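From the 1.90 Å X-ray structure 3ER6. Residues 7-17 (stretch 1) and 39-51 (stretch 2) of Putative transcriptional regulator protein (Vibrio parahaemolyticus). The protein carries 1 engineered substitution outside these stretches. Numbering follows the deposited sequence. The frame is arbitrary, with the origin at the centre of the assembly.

Stretch 1 (7-17) KNLRVVALAPT
Stretch 2 (39-51) EFQGFMTHVVTPN

A single water bridges the side chains of a diagonal pair, one bridge position off directly opposite, in this parallel pair of strands: water 1 accepts from Arg 10 NE at 2.8 Å and hydrogen-bonds His 46 NE2 at 2.7 Å. Arg 10 (chi1 t, chi2 t, chi3 m) and His 46 (chi1 m, chi2 -96°) reach it from the same face, Arg 10 CG lying 4.1 Å from His 46 CD2 at the edge of the imidazole.

Strands 9-14 and 43-48 run parallel, their directions 14° apart and their axes 4.7 Å at closest approach. Each residue pairs with the one 34 positions later, from Leu 9 with Phe 43 to Leu 14 with Val 48, at CA-CA distances of 4.6 to 4.9 Å; phi/psi stay extended throughout. As parallel strands require, Leu 9, Val 11 and Ala 13 bond to residues flanking their partners: Leu 9 N to Gly 42 O (2.8 Å), Met 44 N to Leu 9 O (2.9 Å), Val 11 N to Met 44 O (2.8 Å), His 46 N to Val 11 O (2.9 Å, bent to 136°), Ala 13 N to His 46 O (2.8 Å) and Val 48 N to Ala 13 O (2.9 Å). Just past the strand, Ala 15 N continues the ladder to Val 48 O at 3.0 Å.

Leu 9, Val 11, Ala 13, Phe 43, Thr 45 and Val 47 share one face. There the Phe 43 ring (chi1 t, chi2 74°) meets Val 11 (t) and Leu 9 (m, t): Phe 43 CZ lies 3.5 Å from Val 11 CG2, and Phe 43 CD1 lies 3.8 Å from Leu 9 CB. Phe 40 (t) adds CE2 at 3.9 Å from Leu 9 CG. On the other face Val 48 CG2 (chi1 m) packs against Val 12 CG1 (t) at 3.7 Å and Leu 14 CD1 (t, p) at 3.9 Å.

Gly 42 (phi/psi -108/36) lacks a side chain where an ideal CB would fall 2.1 Å from Lys 7 O, a clash. Beyond the strands, Pro 50 CG lies 3.6 Å from Pro 16 CA.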

ATOM      1  N   LYS A   7      17.683 -19.290  -9.580  1.00 49.01           N
ATOM      2  CA  LYS A   7      17.253 -20.331  -8.577  1.00 48.74           C
ATOM      3  C   LYS A   7      16.546 -19.722  -7.361  1.00 48.15           C
ATOM      4  O   LYS A   7      15.493 -20.208  -6.925  1.00 48.19           O
ATOM      5  CB  LYS A   7      18.466 -21.088  -8.046  1.00 48.69           C
ATOM      6  N   ASN A   8      17.179 -18.703  -6.775  1.00 47.03           N
ATOM      7  CA  ASN A   8      16.616 -18.012  -5.612  1.00 46.26           C
ATOM      8  C   ASN A   8      16.825 -16.509  -5.768  1.00 43.37           C
ATOM      9  O   ASN A   8      17.761 -16.088  -6.459  1.00 42.83           O
ATOM     10  CB  ASN A   8      17.195 -18.536  -4.288  1.00 47.48           C
ATOM     11  CG  ASN A   8      16.277 -19.584  -3.609  1.00 52.28           C
ATOM     12  OD1 ASN A   8      16.273 -20.753  -4.003  1.00 54.41           O
ATOM     13  ND2 ASN A   8      15.510 -19.159  -2.562  1.00 54.41           N
ATOM     14  N   LEU A   9      15.899 -15.717  -5.224  1.00 39.56           N
ATOM     15  CA  LEU A   9      15.987 -14.255  -5.274  1.00 37.38           C
ATOM     16  C   LEU A   9      15.553 -13.780  -3.915  1.00 35.57           C
ATOM     17  O   LEU A   9      14.612 -14.314  -3.322  1.00 35.02           O
ATOM     18  CB  LEU A   9      15.045 -13.669  -6.322  1.00 38.63           C
ATOM     19  CG  LEU A   9      15.411 -13.954  -7.773  1.00 40.95           C
ATOM     20  CD1 LEU A   9      14.340 -13.326  -8.684  1.00 46.68           C
ATOM     21  CD2 LEU A   9      16.812 -13.427  -8.089  1.00 44.10           C
ATOM     22  N   ARG A  10      16.261 -12.803  -3.404  1.00 33.63           N
ATOM     23  CA  ARG A  10      15.958 -12.253  -2.099  1.00 32.04           C
ATOM     24  C   ARG A  10      15.613 -10.776  -2.184  1.00 30.75           C
ATOM     25  O   ARG A  10      16.354 -10.002  -2.798  1.00 28.66           O
ATOM     26  CB  ARG A  10      17.167 -12.394  -1.181  1.00 31.02           C
ATOM     27  CG  ARG A  10      16.916 -11.734   0.185  1.00 31.36           C
ATOM     28  CD  ARG A  10      18.168 -11.913   1.083  1.00 34.57           C
ATOM     29  NE  ARG A  10      18.281 -13.318   1.515  1.00 32.93           N
ATOM     30  CZ  ARG A  10      19.429 -13.917   1.875  1.00 37.55           C
ATOM     31  NH1 ARG A  10      20.573 -13.227   1.861  1.00 34.89           N
ATOM     32  NH2 ARG A  10      19.431 -15.212   2.266  1.00 37.50           N
ATOM     33  N   VAL A  11      14.501 -10.395  -1.554  1.00 28.73           N
ATOM     34  CA  VAL A  11      14.196  -8.973  -1.397  1.00 27.99           C
ATOM     35  C   VAL A  11      14.226  -8.639   0.087  1.00 27.01           C
ATOM     36  O   VAL A  11      13.605  -9.358   0.887  1.00 28.19           O
ATOM     37  CB  VAL A  11      12.787  -8.619  -1.958  1.00 28.23           C
ATOM     38  CG1 VAL A  11      12.508  -7.083  -1.760  1.00 24.29           C
ATOM     39  CG2 VAL A  11      12.677  -9.047  -3.486  1.00 28.66           C
ATOM     40  N   VAL A  12      14.995  -7.629   0.466  1.00 26.06           N
ATOM     41  CA  VAL A  12      14.915  -7.123   1.857  1.00 26.89           C
ATOM     42  C   VAL A  12      14.236  -5.734   1.762  1.00 27.12           C
ATOM     43  O   VAL A  12      14.588  -4.898   0.886  1.00 27.00           O
ATOM     44  CB  VAL A  12      16.321  -7.037   2.531  1.00 27.54           C
ATOM     45  CG1 VAL A  12      16.200  -6.440   3.949  1.00 25.09           C
ATOM     46  CG2 VAL A  12      16.997  -8.473   2.563  1.00 25.96           C
ATOM     47  N   ALA A  13      13.209  -5.523   2.577  1.00 26.81           N
ATOM     48  CA  ALA A  13      12.473  -4.254   2.552  1.00 26.70           C
ATOM     49  C   ALA A  13      12.593  -3.563   3.906  1.00 27.93           C
ATOM     50  O   ALA A  13      12.021  -4.001   4.912  1.00 28.50           O
ATOM     51  CB  ALA A  13      10.978  -4.528   2.219  1.00 28.03           C
ATOM     52  N   LEU A  14      13.362  -2.486   3.947  1.00 26.11           N
ATOM     53  CA  LEU A  14      13.514  -1.691   5.132  1.00 27.49           C
ATOM     54  C   LEU A  14      12.371  -0.684   5.237  1.00 26.85           C
ATOM     55  O   LEU A  14      12.197   0.173   4.340  1.00 26.50           O
ATOM     56  CB  LEU A  14      14.841  -0.932   5.053  1.00 27.23           C
ATOM     57  CG  LEU A  14      15.125   0.067   6.166  1.00 27.35           C
ATOM     58  CD1 LEU A  14      15.344  -0.692   7.543  1.00 28.45           C
ATOM     59  CD2 LEU A  14      16.322   0.880   5.748  1.00 28.91           C
ATOM     60  N   ALA A  15      11.620  -0.780   6.349  1.00 27.82           N
ATOM     61  CA  ALA A  15      10.467   0.106   6.625  1.00 26.80           C
ATOM     62  C   ALA A  15      10.870   0.996   7.778  1.00 26.79           C
ATOM     63  O   ALA A  15      10.888   0.575   8.939  1.00 26.80           O
ATOM     64  CB  ALA A  15       9.186  -0.777   6.973  1.00 28.12           C
ATOM     65  N   PRO A  16      11.311   2.215   7.471  1.00 25.92           N
ATOM     66  CA  PRO A  16      11.805   3.051   8.532  1.00 27.79           C
ATOM     67  C   PRO A  16      10.781   3.554   9.574  1.00 29.75           C
ATOM     68  O   PRO A  16      11.179   3.868  10.671  1.00 30.44           O
ATOM     69  CB  PRO A  16      12.422   4.231   7.786  1.00 28.87           C
ATOM     70  CG  PRO A  16      12.965   3.578   6.483  1.00 26.85           C
ATOM     71  CD  PRO A  16      11.745   2.651   6.126  1.00 24.86           C
ATOM     72  N   THR A  17       9.499   3.641   9.236  1.00 29.37           N
ATOM     73  CA  THR A  17       8.500   4.188  10.170  1.00 28.63           C
ATOM     74  C   THR A  17       7.112   3.600   9.973  1.00 27.78           C
ATOM     75  O   THR A  17       6.634   3.480   8.828  1.00 26.84           O
ATOM     76  CB  THR A  17       8.424   5.765  10.092  1.00 28.46           C
ATOM     77  OG1 THR A  17       7.347   6.243  10.930  1.00 29.34           O
ATOM     78  CG2 THR A  17       8.161   6.237   8.729  1.00 29.74           C
ATOM     79  N   GLU A  39       5.501 -18.460 -11.870  1.00 34.80           N
ATOM     80  CA  GLU A  39       5.651 -19.766 -11.250  1.00 37.03           C
ATOM     81  C   GLU A  39       7.076 -19.983 -10.742  1.00 39.24           C
ATOM     82  O   GLU A  39       7.685 -21.083 -10.883  1.00 39.73           O
ATOM     83  CB  GLU A  39       5.217 -20.883 -12.203  1.00 38.18           C
ATOM     84  CG  GLU A  39       3.801 -20.740 -12.666  1.00 38.41           C
ATOM     85  CD  GLU A  39       3.424 -21.828 -13.694  1.00 42.60           C
ATOM     86  OE1 GLU A  39       2.814 -22.797 -13.276  1.00 42.98           O
ATOM     87  OE2 GLU A  39       3.805 -21.758 -14.890  1.00 43.81           O
ATOM     88  N   PHE A  40       7.594 -18.940 -10.103  1.00 39.61           N
ATOM     89  CA  PHE A  40       8.948 -18.989  -9.571  1.00 40.62           C
ATOM     90  C   PHE A  40       8.916 -19.366  -8.107  1.00 41.79           C
ATOM     91  O   PHE A  40       8.251 -18.716  -7.306  1.00 42.08           O
ATOM     92  CB  PHE A  40       9.590 -17.633  -9.710  1.00 40.44           C
ATOM     93  CG  PHE A  40      10.992 -17.590  -9.220  1.00 41.27           C
ATOM     94  CD1 PHE A  40      12.005 -18.273  -9.924  1.00 46.09           C
ATOM     95  CD2 PHE A  40      11.326 -16.831  -8.116  1.00 40.34           C
ATOM     96  CE1 PHE A  40      13.340 -18.212  -9.473  1.00 45.04           C
ATOM     97  CE2 PHE A  40      12.666 -16.750  -7.656  1.00 40.03           C
ATOM     98  CZ  PHE A  40      13.661 -17.453  -8.322  1.00 45.19           C
ATOM     99  N   GLN A  41       9.708 -20.362  -7.745  1.00 41.84           N
ATOM    100  CA  GLN A  41       9.597 -20.966  -6.443  1.00 43.94           C
ATOM    101  C   GLN A  41      10.629 -20.473  -5.412  1.00 43.31           C
ATOM    102  O   GLN A  41      10.493 -20.755  -4.228  1.00 43.67           O
ATOM    103  CB  GLN A  41       9.755 -22.486  -6.590  1.00 45.19           C
ATOM    104  CG  GLN A  41       8.776 -23.254  -5.799  1.00 51.24           C
ATOM    105  CD  GLN A  41       7.345 -23.087  -6.317  1.00 59.61           C
ATOM    106  OE1 GLN A  41       6.388 -23.498  -5.650  1.00 64.48           O
ATOM    107  NE2 GLN A  41       7.191 -22.494  -7.505  1.00 59.56           N
ATOM    108  N   GLY A  42      11.668 -19.773  -5.833  1.00 41.87           N
ATOM    109  CA  GLY A  42      12.705 -19.412  -4.860  1.00 41.01           C
ATOM    110  C   GLY A  42      12.757 -17.950  -4.455  1.00 40.00           C
ATOM    111  O   GLY A  42      13.848 -17.369  -4.256  1.00 40.23           O
ATOM    112  N   PHE A  43      11.584 -17.339  -4.367  1.00 37.32           N
ATOM    113  CA  PHE A  43      11.506 -15.900  -4.148  1.00 36.99           C
ATOM    114  C   PHE A  43      11.272 -15.705  -2.655  1.00 37.03           C
ATOM    115  O   PHE A  43      10.314 -16.279  -2.104  1.00 35.48           O
ATOM    116  CB  PHE A  43      10.344 -15.321  -4.968  1.00 36.27           C
ATOM    117  CG  PHE A  43      10.364 -13.803  -5.079  1.00 36.68           C
ATOM    118  CD1 PHE A  43      11.288 -13.161  -5.904  1.00 38.68           C
ATOM    119  CD2 PHE A  43       9.463 -13.038  -4.378  1.00 36.44           C
ATOM    120  CE1 PHE A  43      11.313 -11.753  -6.035  1.00 39.15           C
ATOM    121  CE2 PHE A  43       9.465 -11.637  -4.496  1.00 36.95           C
ATOM    122  CZ  PHE A  43      10.418 -10.997  -5.309  1.00 37.35           C
ATOM    123  N   MET A  44      12.170 -14.977  -1.988  1.00 35.41           N
ATOM    124  CA  MET A  44      12.038 -14.751  -0.554  1.00 36.08           C
ATOM    125  C   MET A  44      12.106 -13.279  -0.213  1.00 34.39           C
ATOM    126  O   MET A  44      13.014 -12.558  -0.665  1.00 33.80           O
ATOM    127  CB  MET A  44      13.016 -15.566   0.314  1.00 36.01           C
ATOM    128  CG  MET A  44      14.290 -16.098  -0.332  1.00 45.21           C
ATOM    129  SD  MET A  44      15.120 -17.428   0.674  1.00 58.15           S
ATOM    130  CE  MET A  44      13.632 -18.057   1.475  1.00 51.19           C
ATOM    131  N   THR A  45      11.130 -12.815   0.552  1.00 31.90           N
ATOM    132  CA  THR A  45      11.117 -11.401   0.965  1.00 30.09           C
ATOM    133  C   THR A  45      11.154 -11.242   2.491  1.00 29.16           C
ATOM    134  O   THR A  45      10.708 -12.144   3.236  1.00 28.56           O
ATOM    135  CB  THR A  45       9.887 -10.641   0.392  1.00 30.12           C
ATOM    136  OG1 THR A  45       8.719 -11.066   1.081  1.00 30.41           O
ATOM    137  CG2 THR A  45       9.701 -10.939  -1.131  1.00 29.57           C
ATOM    138  N   HIS A  46      11.709 -10.129   2.967  1.00 29.29           N
ATOM    139  CA  HIS A  46      11.818  -9.896   4.415  1.00 28.80           C
ATOM    140  C   HIS A  46      11.599  -8.440   4.716  1.00 28.51           C
ATOM    141  O   HIS A  46      12.305  -7.605   4.165  1.00 30.61           O
ATOM    142  CB  HIS A  46      13.223 -10.301   4.963  1.00 28.59           C
ATOM    143  CG  HIS A  46      13.690 -11.650   4.499  1.00 27.63           C
ATOM    144  ND1 HIS A  46      13.522 -12.785   5.254  1.00 32.15           N
ATOM    145  CD2 HIS A  46      14.299 -12.044   3.348  1.00 29.97           C
ATOM    146  CE1 HIS A  46      14.008 -13.826   4.602  1.00 34.82           C
ATOM    147  NE2 HIS A  46      14.496 -13.403   3.444  1.00 34.60           N
ATOM    148  N   VAL A  47      10.626  -8.132   5.569  1.00 26.76           N
ATOM    149  CA  VAL A  47      10.554  -6.793   6.146  1.00 27.50           C
ATOM    150  C   VAL A  47      11.500  -6.666   7.340  1.00 26.69           C
ATOM    151  O   VAL A  47      11.503  -7.521   8.238  1.00 28.76           O
ATOM    152  CB  VAL A  47       9.095  -6.439   6.554  1.00 28.36           C
ATOM    153  CG1 VAL A  47       9.039  -5.163   7.351  1.00 27.09           C
ATOM    154  CG2 VAL A  47       8.188  -6.355   5.255  1.00 27.50           C
ATOM    155  N   VAL A  48      12.280  -5.605   7.356  1.00 25.51           N
ATOM    156  CA  VAL A  48      13.159  -5.251   8.489  1.00 27.44           C
ATOM    157  C   VAL A  48      12.945  -3.807   8.922  1.00 27.18           C
ATOM    158  O   VAL A  48      12.496  -2.971   8.124  1.00 29.63           O
ATOM    159  CB  VAL A  48      14.682  -5.458   8.178  1.00 27.73           C
ATOM    160  CG1 VAL A  48      14.946  -6.955   7.946  1.00 27.73           C
ATOM    161  CG2 VAL A  48      15.123  -4.577   6.982  1.00 27.78           C
ATOM    162  N   THR A  49      13.202  -3.530  10.195  1.00 27.27           N
ATOM    163  CA  THR A  49      13.007  -2.198  10.724  1.00 28.26           C
ATOM    164  C   THR A  49      14.343  -1.696  11.255  1.00 29.08           C
ATOM    165  O   THR A  49      15.237  -2.483  11.601  1.00 28.35           O
ATOM    166  CB  THR A  49      11.930  -2.160  11.825  1.00 28.97           C
ATOM    167  OG1 THR A  49      12.448  -2.820  13.000  1.00 26.21           O
ATOM    168  CG2 THR A  49      10.536  -2.813  11.319  1.00 26.19           C
ATOM    169  N   PRO A  50      14.511  -0.371  11.297  1.00 31.06           N
ATOM    170  CA  PRO A  50      15.827   0.190  11.579  1.00 32.15           C
ATOM    171  C   PRO A  50      16.473  -0.255  12.891  1.00 32.85           C
ATOM    172  O   PRO A  50      17.719  -0.378  12.939  1.00 32.39           O
ATOM    173  CB  PRO A  50      15.605   1.717  11.567  1.00 33.32           C
ATOM    174  CG  PRO A  50      14.310   1.938  10.817  1.00 34.15           C
ATOM    175  CD  PRO A  50      13.459   0.662  11.113  1.00 31.24           C
ATOM    176  N   ASN A  51      15.662  -0.480  13.924  1.00 31.93           N
ATOM    177  CA  ASN A  51      16.152  -0.935  15.228  1.00 34.44           C
ATOM    178  C   ASN A  51      15.688  -2.373  15.473  1.00 33.16           C
ATOM    179  O   ASN A  51      15.780  -2.890  16.588  1.00 35.25           O
ATOM    180  CB  ASN A  51      15.591   0.009  16.323  1.00 34.29           C
ATOM    181  CG  ASN A  51      14.032   0.164  16.224  1.00 38.77           C
ATOM    182  OD1 ASN A  51      13.351  -0.443  15.346  1.00 36.41           O
ATOM    183  ND2 ASN A  51      13.468   0.971  17.127  1.00 40.19           N
TER
HETATM  184  O   HOH W   1      16.164 -15.043   2.162  1.00 48.52           O